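Local coordinates for protein cGAS/DncV-like nucleotidyltransferase in E. coli homolog (Elizabethkingia meningoseptica ATCC 13253 = NBRC 12535, PDB 6E0O) that synthesises cyclic dinucleotide second messengers from nucleoside triphosphates, with magnesium as cofactor, in a CBASS defence system against bacteriophage, at residues 19-22 with 23-27; 48-52 with 53-57; 187-190 with 191-195. All blocks are in the same frame, centred on the assembly; numbering follows the deposited sequence. Where two conformers were deposited one is given.

Contact 1: residues 19-22 with 23-27; sequences EDLK and CQNAI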
ATOM      1  N   GLU A  19     -14.215  -2.711  -7.945  1.00 26.44           N
ATOM      2  CA  GLU A  19     -15.471  -3.087  -8.583  1.00 29.03           C
ATOM      3  C   GLU A  19     -16.350  -3.920  -7.663  1.00 27.58           C
ATOM      4  O   GLU A  19     -17.547  -4.072  -7.934  1.00 29.29           O
ATOM      5  CB  GLU A  19     -15.203  -3.894  -9.858  1.00 32.50           C
ATOM      6  CG  GLU A  19     -14.538  -3.103 -10.962  1.00 38.30           C
ATOM      7  CD  GLU A  19     -15.290  -1.828 -11.279  1.00 44.43           C
ATOM      8  OE1 GLU A  19     -16.181  -1.855 -12.153  1.00 45.78           O
ATOM      9  OE2 GLU A  19     -14.995  -0.800 -10.628  1.00 47.01           O
ATOM     10  N   ASP A  20     -15.788  -4.469  -6.592  1.00 21.22           N
ATOM     11  CA  ASP A  20     -16.541  -5.384  -5.753  1.00 19.50           C
ATOM     12  C   ASP A  20     -17.673  -4.653  -5.048  1.00 18.81           C
ATOM     13  O   ASP A  20     -17.487  -3.564  -4.493  1.00 17.40           O
ATOM     14  CB  ASP A  20     -15.628  -6.010  -4.708  1.00 19.09           C
ATOM     15  CG  ASP A  20     -14.586  -6.920  -5.313  1.00 21.08           C
ATOM     16  OD1 ASP A  20     -14.761  -7.338  -6.475  1.00 25.82           O
ATOM     17  OD2 ASP A  20     -13.594  -7.217  -4.617  1.00 21.13           O
ATOM     18  N   LEU A  21     -18.849  -5.281  -5.040  1.00 20.18           N
ATOM     19  CA  LEU A  21     -20.012  -4.681  -4.396  1.00 18.73           C
ATOM     20  C   LEU A  21     -19.735  -4.341  -2.938  1.00 16.21           C
ATOM     21  O   LEU A  21     -20.127  -3.268  -2.462  1.00 15.29           O
ATOM     22  CB  LEU A  21     -21.191  -5.644  -4.498  1.00 22.10           C
ATOM     23  CG  LEU A  21     -22.450  -5.295  -3.711  1.00 27.05           C
ATOM     24  CD1 LEU A  21     -23.017  -3.970  -4.179  1.00 30.26           C
ATOM     25  CD2 LEU A  21     -23.495  -6.406  -3.846  1.00 31.31           C
ATOM     26  N   LYS A  22     -19.074  -5.243  -2.208  1.00 15.05           N
ATOM     27  CA  LYS A  22     -18.838  -5.002  -0.788  1.00 15.57           C
ATOM     28  C   LYS A  22     -17.836  -3.876  -0.569  1.00 14.04           C
ATOM     29  O   LYS A  22     -17.871  -3.220   0.475  1.00 13.89           O
ATOM     30  CB  LYS A  22     -18.392  -6.292  -0.094  1.00 16.46           C
ATOM     31  CG  LYS A  22     -19.505  -7.333   0.061  1.00 18.15           C
ATOM     32  CD  LYS A  22     -19.012  -8.634   0.686  1.00 19.01           C
ATOM     33  CE  LYS A  22     -18.697  -8.503   2.167  1.00 21.38           C
ATOM     34  NZ  LYS A  22     -18.223  -9.804   2.752  1.00 25.25           N
ATOM     35  N   CYS A  23     -16.941  -3.635  -1.534  1.00 13.81           N
ATOM     36  CA  CYS A  23     -16.045  -2.488  -1.447  1.00 14.09           C
ATOM     37  C   CYS A  23     -16.813  -1.193  -1.698  1.00 14.18           C
ATOM     38  O   CYS A  23     -16.705  -0.237  -0.926  1.00 13.80           O
ATOM     39  CB  CYS A  23     -14.899  -2.634  -2.448  1.00 14.74           C
ATOM     40  SG  CYS A  23     -13.727  -1.257  -2.408  1.00 15.56           S
ATOM     41  N   GLN A  24     -17.582  -1.159  -2.791  0.50 14.09           N
ATOM     42  CA  GLN A  24     -18.427  -0.005  -3.076  0.50 14.19           C
ATOM     43  C   GLN A  24     -19.314   0.327  -1.886  0.50 12.92           C
ATOM     44  O   GLN A  24     -19.452   1.497  -1.513  0.50 12.57           O
ATOM     45  CB  GLN A  24     -19.275  -0.294  -4.317  0.50 15.76           C
ATOM     46  CG  GLN A  24     -18.466  -0.557  -5.587  0.50 17.48           C
ATOM     47  CD  GLN A  24     -19.330  -0.983  -6.763  0.50 24.29           C
ATOM     48  OE1 GLN A  24     -20.492  -1.358  -6.591  0.50 26.94           O
ATOM     49  NE2 GLN A  24     -18.764  -0.932  -7.966  0.50 26.71           N
ATOM     50  N   ASN A  25     -19.924  -0.689  -1.274  1.00 13.33           N
ATOM     51  CA  ASN A  25     -20.827  -0.451  -0.149  1.00 12.61           C
ATOM     52  C   ASN A  25     -20.091   0.204   1.012  1.00 12.71           C
ATOM     53  O   ASN A  25     -20.596   1.143   1.636  1.00 13.66           O
ATOM     54  CB  ASN A  25     -21.477  -1.751   0.318  1.00 14.48           C
ATOM     55  CG  ASN A  25     -22.548  -2.238  -0.624  1.00 16.07           C
ATOM     56  OD1 ASN A  25     -23.007  -1.501  -1.505  1.00 19.36           O
ATOM     57  ND2 ASN A  25     -22.967  -3.484  -0.436  1.00 16.96           N
ATOM     58  N   ALA A  26     -18.900  -0.295   1.336  1.00 12.82           N
ATOM     59  CA  ALA A  26     -18.127   0.318   2.408  1.00 12.21           C
ATOM     60  C   ALA A  26     -17.820   1.778   2.091  1.00 12.21           C
ATOM     61  O   ALA A  26     -17.987   2.659   2.943  1.00 12.86           O
ATOM     62  CB  ALA A  26     -16.838  -0.466   2.648  1.00 13.34           C
ATOM     63  N   ILE A  27     -17.350   2.054   0.871  1.00 13.10           N
ATOM     64  CA  ILE A  27     -16.988   3.426   0.523  1.00 12.28           C
ATOM     65  C   ILE A  27     -18.209   4.340   0.602  1.00 12.30           C
ATOM     66  O   ILE A  27     -18.146   5.443   1.161  1.00 13.10           O
ATOM     67  CB  ILE A  27     -16.295   3.482  -0.852  1.00 12.87           C
ATOM     68  CG1 ILE A  27     -14.959   2.735  -0.808  1.00 13.62           C
ATOM     69  CG2 ILE A  27     -16.091   4.928  -1.284  1.00 15.58           C
ATOM     70  CD1 ILE A  27     -14.348   2.517  -2.164  1.00 14.97           C
TER
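Asp20 hands its carbonyl oxygen to Gln24 at the N-terminal turn of helix 21-38, with Asp20 itself in the N-cap position. The backbone bonds set the pattern. Gln24 N reaches Asp20 O at 2.9 Å in an almost straight N-H...O line of 174°, while Cys23 N makes a weak second bond to the same oxygen. Asn25 N to Leu21 O and Ala26 N to Lys22 O continue the i to i+4 series.

Three polar side chains find their partners beyond the turn. The Asp20 carboxylate bonds back to Thr17 N through OD2, so it bridges to the preceding loop and does not cap the helix. Lys22, long enough to leave the helix, takes its ammonium to Asn59, and the Asn25 amide gives its ND2 to Asn131.

Close packing fills in between. Cys23 and Ala26, both small and buried, lie against Ile133, and Cys23 CB is 4.1 Å from Asp20 CB. Gln24 folds its CG over Asp20 O. On the more exposed side, Leu21 swings CG anti to its own nitrogen (chi1 171°), which carries the methyl CD1 across the Asn25 amide, 3.6 Å from Asn25 OD1.

Contact 2: residues 48-52 with 53-57; sequences GSYRN and NTNVR
Ser49 and Asn55 meet side chain to side chain where the short, weakly bonded helical turn 48-52 gives way to the loop leading to strand 62-68, at whose start lie the probable magnesium ligands Asp61 and Asp63. Gly48 and Ser49 form the Gly-Ser motif of the nucleotidyltransferase fold, and the Ser49 side chain is about 4 Å from the bound magnesium ion. Ser49 OG donates to Asn55 OD1 at 2.5 Å, a very short bond that arrives from above the amide's carbonyl plane. The serine hydroxyl stands between its backbone N and carbonyl carbon (chi1 63°), the position that aims it at Asn55.

The other end of the same amide lies over the Tyr50 ring. Asn55 ND2 sits 3.1 Å above the ring plane, over its centre, with amide and ring planes 69° apart. ND2 also donates to Ser16 O, so both ends of this buried amide are engaged and its rotation is fixed. Tyr50 OH, for its part, bonds to Ser60 O.

The backbone turns at Asn53, whose positive phi suits asparagine better than most residues with a side chain. Thr54 N then closes back on Ser49 O at 2.9 Å, a Schellman-type ending. Two waters serve further polar groups: one donates to Tyr50 O and Asn53 OD1, while the other accepts from Asn52 ND2 at 2.8 Å and also bonds Thr54 OG1. Cationic side chains of helix 188-205 satisfy the turn's carbonyls, Lys197 NZ taking Thr54 O.

Gly48 to Asn52 are probably GTP-binding residues. A small serine suits this site: its hydroxyl holds Asn55 and so the turn, while Ser49 N faces the bound nucleotide and bonds to it.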
ATOM      1  N   GLY A  48      -3.408   2.584  -0.793  1.00 12.74           N
ATOM      2  CA  GLY A  48      -3.202   1.188  -0.528  1.00 13.45           C
ATOM      3  C   GLY A  48      -3.676   0.291  -1.657  1.00 12.36           C
ATOM      4  O   GLY A  48      -3.809   0.694  -2.815  1.00 13.34           O
ATOM      5  N   SER A  49      -3.927  -0.968  -1.286  1.00 12.97           N
ATOM      6  CA  SER A  49      -4.029  -2.032  -2.276  1.00 14.19           C
ATOM      7  C   SER A  49      -5.223  -1.868  -3.207  1.00 13.69           C
ATOM      8  O   SER A  49      -5.147  -2.278  -4.369  1.00 13.79           O
ATOM      9  CB  SER A  49      -4.105  -3.382  -1.570  1.00 16.94           C
ATOM     10  OG  SER A  49      -5.277  -3.447  -0.772  1.00 20.16           O
ATOM     11  N   TYR A  50      -6.337  -1.311  -2.734  1.00 12.51           N
ATOM     12  CA  TYR A  50      -7.446  -1.070  -3.650  1.00 13.84           C
ATOM     13  C   TYR A  50      -7.112   0.050  -4.626  1.00 14.45           C
ATOM     14  O   TYR A  50      -7.507  -0.006  -5.793  1.00 19.03           O
ATOM     15  CB  TYR A  50      -8.728  -0.763  -2.884  1.00 13.11           C
ATOM     16  CG  TYR A  50      -9.450  -1.985  -2.360  1.00 13.09           C
ATOM     17  CD1 TYR A  50      -9.171  -2.494  -1.103  1.00 13.16           C
ATOM     18  CD2 TYR A  50     -10.423  -2.615  -3.117  1.00 13.71           C
ATOM     19  CE1 TYR A  50      -9.845  -3.597  -0.609  1.00 13.47           C
ATOM     20  CE2 TYR A  50     -11.109  -3.711  -2.632  1.00 15.33           C
ATOM     21  CZ  TYR A  50     -10.810  -4.206  -1.386  1.00 13.34           C
ATOM     22  OH  TYR A  50     -11.497  -5.300  -0.918  1.00 14.60           O
ATOM     23  N   ARG A  51      -6.390   1.074  -4.166  1.00 13.19           N
ATOM     24  CA  ARG A  51      -5.996   2.162  -5.054  1.00 12.64           C
ATOM     25  C   ARG A  51      -4.995   1.681  -6.101  1.00 12.40           C
ATOM     26  O   ARG A  51      -5.108   2.007  -7.289  1.00 14.13           O
ATOM     27  CB  ARG A  51      -5.385   3.303  -4.240  1.00 13.67           C
ATOM     28  CG  ARG A  51      -4.909   4.476  -5.085  1.00 13.40           C
ATOM     29  CD  ARG A  51      -6.059   5.265  -5.651  1.00 14.14           C
ATOM     30  NE  ARG A  51      -5.621   6.296  -6.589  1.00 14.84           N
ATOM     31  CZ  ARG A  51      -5.185   7.504  -6.241  1.00 13.17           C
ATOM     32  NH1 ARG A  51      -5.103   7.854  -4.962  1.00 14.03           N
ATOM     33  NH2 ARG A  51      -4.809   8.363  -7.173  1.00 13.51           N
ATOM     34  N   ASN A  52      -4.000   0.922  -5.674  1.00 12.84           N
ATOM     35  CA  ASN A  52      -2.922   0.491  -6.551  1.00 13.78           C
ATOM     36  C   ASN A  52      -3.211  -0.836  -7.235  1.00 12.85           C
ATOM     37  O   ASN A  52      -2.391  -1.290  -8.045  1.00 14.66           O
ATOM     38  CB  ASN A  52      -1.628   0.407  -5.747  1.00 14.55           C
ATOM     39  CG  ASN A  52      -1.317   1.704  -5.034  1.00 17.93           C
ATOM     40  OD1 ASN A  52      -1.397   2.774  -5.625  1.00 21.62           O
ATOM     41  ND2 ASN A  52      -0.964   1.613  -3.760  1.00 19.61           N
ATOM     42  N   ASN A  53      -4.353  -1.447  -6.936  1.00 13.32           N
ATOM     43  CA  ASN A  53      -4.790  -2.704  -7.538  1.00 12.56           C
ATOM     44  C   ASN A  53      -3.816  -3.850  -7.269  1.00 12.77           C
ATOM     45  O   ASN A  53      -3.447  -4.603  -8.171  1.00 13.40           O
ATOM     46  CB  ASN A  53      -5.074  -2.561  -9.031  1.00 13.70           C
ATOM     47  CG  ASN A  53      -6.005  -3.638  -9.539  1.00 15.28           C
ATOM     48  OD1 ASN A  53      -6.861  -4.139  -8.801  1.00 18.20           O
ATOM     49  ND2 ASN A  53      -5.850  -4.007 -10.802  1.00 16.04           N
ATOM     50  N   THR A  54      -3.433  -4.009  -6.006  1.00 13.19           N
ATOM     51  CA  THR A  54      -2.500  -5.054  -5.604  1.00 13.07           C
ATOM     52  C   THR A  54      -3.088  -6.012  -4.567  1.00 13.80           C
ATOM     53  O   THR A  54      -2.331  -6.668  -3.855  1.00 15.22           O
ATOM     54  CB  THR A  54      -1.216  -4.418  -5.077  1.00 16.38           C
ATOM     55  OG1 THR A  54      -1.548  -3.563  -3.978  1.00 20.50           O
ATOM     56  CG2 THR A  54      -0.516  -3.617  -6.160  1.00 19.71           C
ATOM     57  N   ASN A  55      -4.409  -6.149  -4.498  1.00 14.14           N
ATOM     58  CA  ASN A  55      -5.019  -7.056  -3.531  1.00 14.55           C
ATOM     59  C   ASN A  55      -4.885  -8.505  -3.973  1.00 14.36           C
ATOM     60  O   ASN A  55      -5.129  -8.833  -5.133  1.00 17.70           O
ATOM     61  CB  ASN A  55      -6.518  -6.786  -3.438  1.00 19.43           C
ATOM     62  CG  ASN A  55      -6.860  -5.674  -2.510  1.00 22.00           C
ATOM     63  OD1 ASN A  55      -6.395  -5.628  -1.372  1.00 24.42           O
ATOM     64  ND2 ASN A  55      -7.681  -4.753  -2.989  1.00 23.88           N
ATOM     65  N   VAL A  56      -4.548  -9.386  -3.029  1.00 14.18           N
ATOM     66  CA  VAL A  56      -4.414 -10.805  -3.349  1.00 14.54           C
ATOM     67  C   VAL A  56      -5.214 -11.675  -2.389  1.00 15.69           C
ATOM     68  O   VAL A  56      -5.062 -12.901  -2.369  1.00 20.37           O
ATOM     69  CB  VAL A  56      -2.938 -11.243  -3.387  1.00 14.15           C
ATOM     70  CG1 VAL A  56      -2.168 -10.412  -4.394  1.00 15.35           C
ATOM     71  CG2 VAL A  56      -2.300 -11.125  -2.006  1.00 17.51           C
ATOM     72  N   ARG A  57      -6.082 -11.060  -1.600  1.00 17.91           N
ATOM     73  CA  ARG A  57      -6.902 -11.799  -0.655  1.00 21.93           C
ATOM     74  C   ARG A  57      -8.360 -11.425  -0.843  1.00 21.81           C
ATOM     75  O   ARG A  57      -8.691 -10.282  -1.169  1.00 25.44           O
ATOM     76  CB  ARG A  57      -6.456 -11.544   0.786  1.00 27.69           C
ATOM     77  CG  ARG A  57      -5.065 -12.102   1.055  1.00 33.28           C
ATOM     78  CD  ARG A  57      -4.761 -12.206   2.531  1.00 38.82           C
ATOM     79  NE  ARG A  57      -4.398 -13.571   2.915  1.00 43.41           N
ATOM     80  CZ  ARG A  57      -3.828 -13.900   4.069  1.00 44.71           C
ATOM     81  NH1 ARG A  57      -3.541 -12.959   4.957  1.00 46.47           N
ATOM     82  NH2 ARG A  57      -3.537 -15.167   4.331  1.00 45.03           N
TER
HETATM   83  O   HOH W   1      -8.694  -2.182  -7.067  1.00 21.68           O
HETATM   84  O   HOH W   2      -0.893  -0.993  -2.730  1.00 25.65           O

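Contact 3: residues 187-190 with 191-195; sequences RLYK and RMVRI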
ATOM      1  N   ARG A 187       2.544  -5.233 -18.123  1.00 12.15           N
ATOM      2  CA  ARG A 187       1.671  -5.419 -16.967  1.00 12.34           C
ATOM      3  C   ARG A 187       2.305  -6.317 -15.911  1.00 11.52           C
ATOM      4  O   ARG A 187       1.649  -6.692 -14.935  1.00 12.12           O
ATOM      5  CB  ARG A 187       0.271  -5.886 -17.388  1.00 14.67           C
ATOM      6  CG  ARG A 187      -0.281  -5.047 -18.564  1.00 14.76           C
ATOM      7  CD  ARG A 187      -1.820  -4.989 -18.603  1.00 16.37           C
ATOM      8  NE  ARG A 187      -2.286  -4.460 -17.330  1.00 16.47           N
ATOM      9  CZ  ARG A 187      -2.196  -3.188 -16.953  1.00 15.33           C
ATOM     10  NH1 ARG A 187      -1.701  -2.261 -17.768  1.00 17.02           N
ATOM     11  NH2 ARG A 187      -2.590  -2.841 -15.739  1.00 16.10           N
ATOM     12  N   LEU A 188       3.598  -6.608 -16.034  1.00 11.10           N
ATOM     13  CA  LEU A 188       4.233  -7.555 -15.130  1.00 11.25           C
ATOM     14  C   LEU A 188       4.685  -6.926 -13.816  1.00 10.24           C
ATOM     15  O   LEU A 188       4.814  -7.653 -12.836  1.00 11.82           O
ATOM     16  CB  LEU A 188       5.378  -8.284 -15.834  1.00 11.31           C
ATOM     17  CG  LEU A 188       4.914  -9.213 -16.956  1.00 12.04           C
ATOM     18  CD1 LEU A 188       6.108  -9.649 -17.787  1.00 13.24           C
ATOM     19  CD2 LEU A 188       4.177 -10.420 -16.400  1.00 15.15           C
ATOM     20  N   TYR A 189       4.903  -5.607 -13.749  1.00 10.61           N
ATOM     21  CA  TYR A 189       5.313  -5.011 -12.476  1.00 10.85           C
ATOM     22  C   TYR A 189       4.312  -5.363 -11.363  1.00 10.48           C
ATOM     23  O   TYR A 189       4.673  -5.951 -10.333  1.00 10.75           O
ATOM     24  CB  TYR A 189       5.506  -3.486 -12.604  1.00 11.54           C
ATOM     25  CG  TYR A 189       5.529  -2.805 -11.252  1.00 10.37           C
ATOM     26  CD1 TYR A 189       6.467  -3.164 -10.294  1.00 11.31           C
ATOM     27  CD2 TYR A 189       4.588  -1.841 -10.919  1.00 11.28           C
ATOM     28  CE1 TYR A 189       6.464  -2.589  -9.048  1.00 10.86           C
ATOM     29  CE2 TYR A 189       4.582  -1.258  -9.662  1.00 12.21           C
ATOM     30  CZ  TYR A 189       5.523  -1.631  -8.736  1.00 11.65           C
ATOM     31  OH  TYR A 189       5.499  -1.053  -7.486  1.00 13.50           O
ATOM     32  N   LYS A 190       3.030  -5.024 -11.553  1.00  9.81           N
ATOM     33  CA  LYS A 190       2.072  -5.282 -10.481  1.00 10.03           C
ATOM     34  C   LYS A 190       1.779  -6.768 -10.337  1.00 10.28           C
ATOM     35  O   LYS A 190       1.486  -7.234  -9.236  1.00 11.15           O
ATOM     36  CB  LYS A 190       0.781  -4.485 -10.674  1.00 12.34           C
ATOM     37  CG  LYS A 190       0.987  -2.993 -10.465  1.00 13.60           C
ATOM     38  CD  LYS A 190      -0.298  -2.206 -10.492  1.00 15.83           C
ATOM     39  CE  LYS A 190      -0.021  -0.731 -10.249  1.00 18.10           C
ATOM     40  NZ  LYS A 190      -1.292   0.041 -10.302  1.00 19.72           N
ATOM     41  N   ARG A 191       1.853  -7.526 -11.433  1.00 10.25           N
ATOM     42  CA  ARG A 191       1.655  -8.970 -11.352  1.00 10.32           C
ATOM     43  C   ARG A 191       2.726  -9.624 -10.492  1.00 10.53           C
ATOM     44  O   ARG A 191       2.423 -10.518  -9.696  1.00 10.73           O
ATOM     45  CB  ARG A 191       1.587  -9.555 -12.762  1.00 10.53           C
ATOM     46  CG  ARG A 191       0.281  -9.182 -13.414  1.00 11.11           C
ATOM     47  CD  ARG A 191       0.178  -9.583 -14.851  1.00 12.29           C
ATOM     48  NE  ARG A 191      -1.010  -8.962 -15.429  1.00 13.29           N
ATOM     49  CZ  ARG A 191      -1.385  -9.104 -16.688  1.00 14.29           C
ATOM     50  NH1 ARG A 191      -0.667  -9.865 -17.497  1.00 16.86           N
ATOM     51  NH2 ARG A 191      -2.460  -8.475 -17.128  1.00 15.30           N
ATOM     52  N   MET A 192       3.973  -9.158 -10.607  1.00 10.98           N
ATOM     53  CA  MET A 192       5.047  -9.667  -9.763  1.00 10.49           C
ATOM     54  C   MET A 192       4.874  -9.228  -8.309  1.00 10.18           C
ATOM     55  O   MET A 192       5.120 -10.017  -7.390  1.00 11.05           O
ATOM     56  CB  MET A 192       6.392  -9.203 -10.316  1.00 10.73           C
ATOM     57  CG  MET A 192       6.740  -9.848 -11.651  1.00 11.71           C
ATOM     58  SD  MET A 192       6.926 -11.646 -11.546  1.00 12.25           S
ATOM     59  CE  MET A 192       5.904 -12.204 -12.903  1.00 13.88           C
ATOM     60  N   VAL A 193       4.430  -7.986  -8.080  1.00 10.51           N
ATOM     61  CA  VAL A 193       4.103  -7.559  -6.721  1.00 10.54           C
ATOM     62  C   VAL A 193       3.065  -8.494  -6.121  1.00 10.69           C
ATOM     63  O   VAL A 193       3.191  -8.949  -4.977  1.00 11.62           O
ATOM     64  CB  VAL A 193       3.607  -6.103  -6.713  1.00 10.51           C
ATOM     65  CG1 VAL A 193       2.968  -5.753  -5.365  1.00 11.14           C
ATOM     66  CG2 VAL A 193       4.731  -5.140  -7.035  1.00 10.90           C
ATOM     67  N   ARG A 194       2.003  -8.779  -6.880  1.00 10.40           N
ATOM     68  CA  ARG A 194       0.948  -9.643  -6.362  1.00 10.96           C
ATOM     69  C   ARG A 194       1.478 -11.037  -6.043  1.00 10.31           C
ATOM     70  O   ARG A 194       1.140 -11.609  -5.002  1.00 11.56           O
ATOM     71  CB  ARG A 194      -0.228  -9.685  -7.331  1.00 10.62           C
ATOM     72  CG  ARG A 194      -0.923  -8.343  -7.445  1.00 10.65           C
ATOM     73  CD  ARG A 194      -2.154  -8.454  -8.360  1.00 13.57           C
ATOM     74  NE  ARG A 194      -2.474  -7.177  -8.983  1.00 13.07           N
ATOM     75  CZ  ARG A 194      -2.437  -6.931 -10.290  1.00 12.26           C
ATOM     76  NH1 ARG A 194      -2.111  -7.880 -11.164  1.00 13.32           N
ATOM     77  NH2 ARG A 194      -2.741  -5.724 -10.731  1.00 13.19           N
ATOM     78  N   ILE A 195       2.302 -11.611  -6.923  1.00 10.73           N
ATOM     79  CA  ILE A 195       2.864 -12.931  -6.634  1.00 10.54           C
ATOM     80  C   ILE A 195       3.643 -12.900  -5.325  1.00 11.42           C
ATOM     81  O   ILE A 195       3.513 -13.791  -4.482  1.00 11.57           O
ATOM     82  CB  ILE A 195       3.748 -13.423  -7.793  1.00 11.54           C
ATOM     83  CG1 ILE A 195       2.908 -13.774  -9.013  1.00 11.63           C
ATOM     84  CG2 ILE A 195       4.574 -14.628  -7.344  1.00 13.03           C
ATOM     85  CD1 ILE A 195       3.726 -13.933 -10.282  1.00 12.98           C
TER
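Leu188 O receives Met192 N at 2.8 Å, the shortest backbone bond across the first turns of helix 188-205. Val193 N to Tyr189 O and Arg194 N to Lys190 O follow in the same spacing.

Three arginines and a lysine share one side of the helix. Arg191 extends from CG to NE and lays one guanidinium face against Arg187, with Arg187 CB 3.6 Å from the plane of the Arg191 guanidinium, over its centre. The two guanidinium planes are 73° apart, with Arg187 NE 4.0 Å from Arg191 NH2; these like charges face different partners, Asn183 for Arg187 and, weakly, Tyr236 for Arg191. Arg194 sets a guanidinium face above Lys190 CB and bonds Ser12 O through NH1 and Asn53 O through NE, while Lys190 NZ reaches Asn52 O. Long chains suit these places: methylenes pack on the helix and cationic ends reach separate acceptors.

The apolar side is buried: Leu188 CD2 is 4.3 Å from Met192 CE, and Val193 CG2 meets the Tyr189 ring obliquely, 3.7 Å from CE1. Leu188 and Met192 lean on helix 236-252, Tyr189 and Val193 on helix 216-224, where Tyr189 OH bonds Glu220 O, while Arg187 and Tyr189 also touch helix 171-184.

From the N terminus, contact 1 forms the opening turn of helix 21-38, contact 2 the exit from helix 48-52 that leads to strand 62-68, and contact 3 the start of helix 188-205. All are local, each closing only a turn, and they follow in series without nesting or crossing. Contact 2 lies between the others: Cys23 SG of contact 1 packs on the Tyr50 ring, while two basic side chains of contact 3 meet backbone carbonyls of contact 2. Contacts 1 and 3 do not touch. Together they join helices 21-38 and 188-205 to the nucleotide-binding turn between strands 42-47 and 62-68.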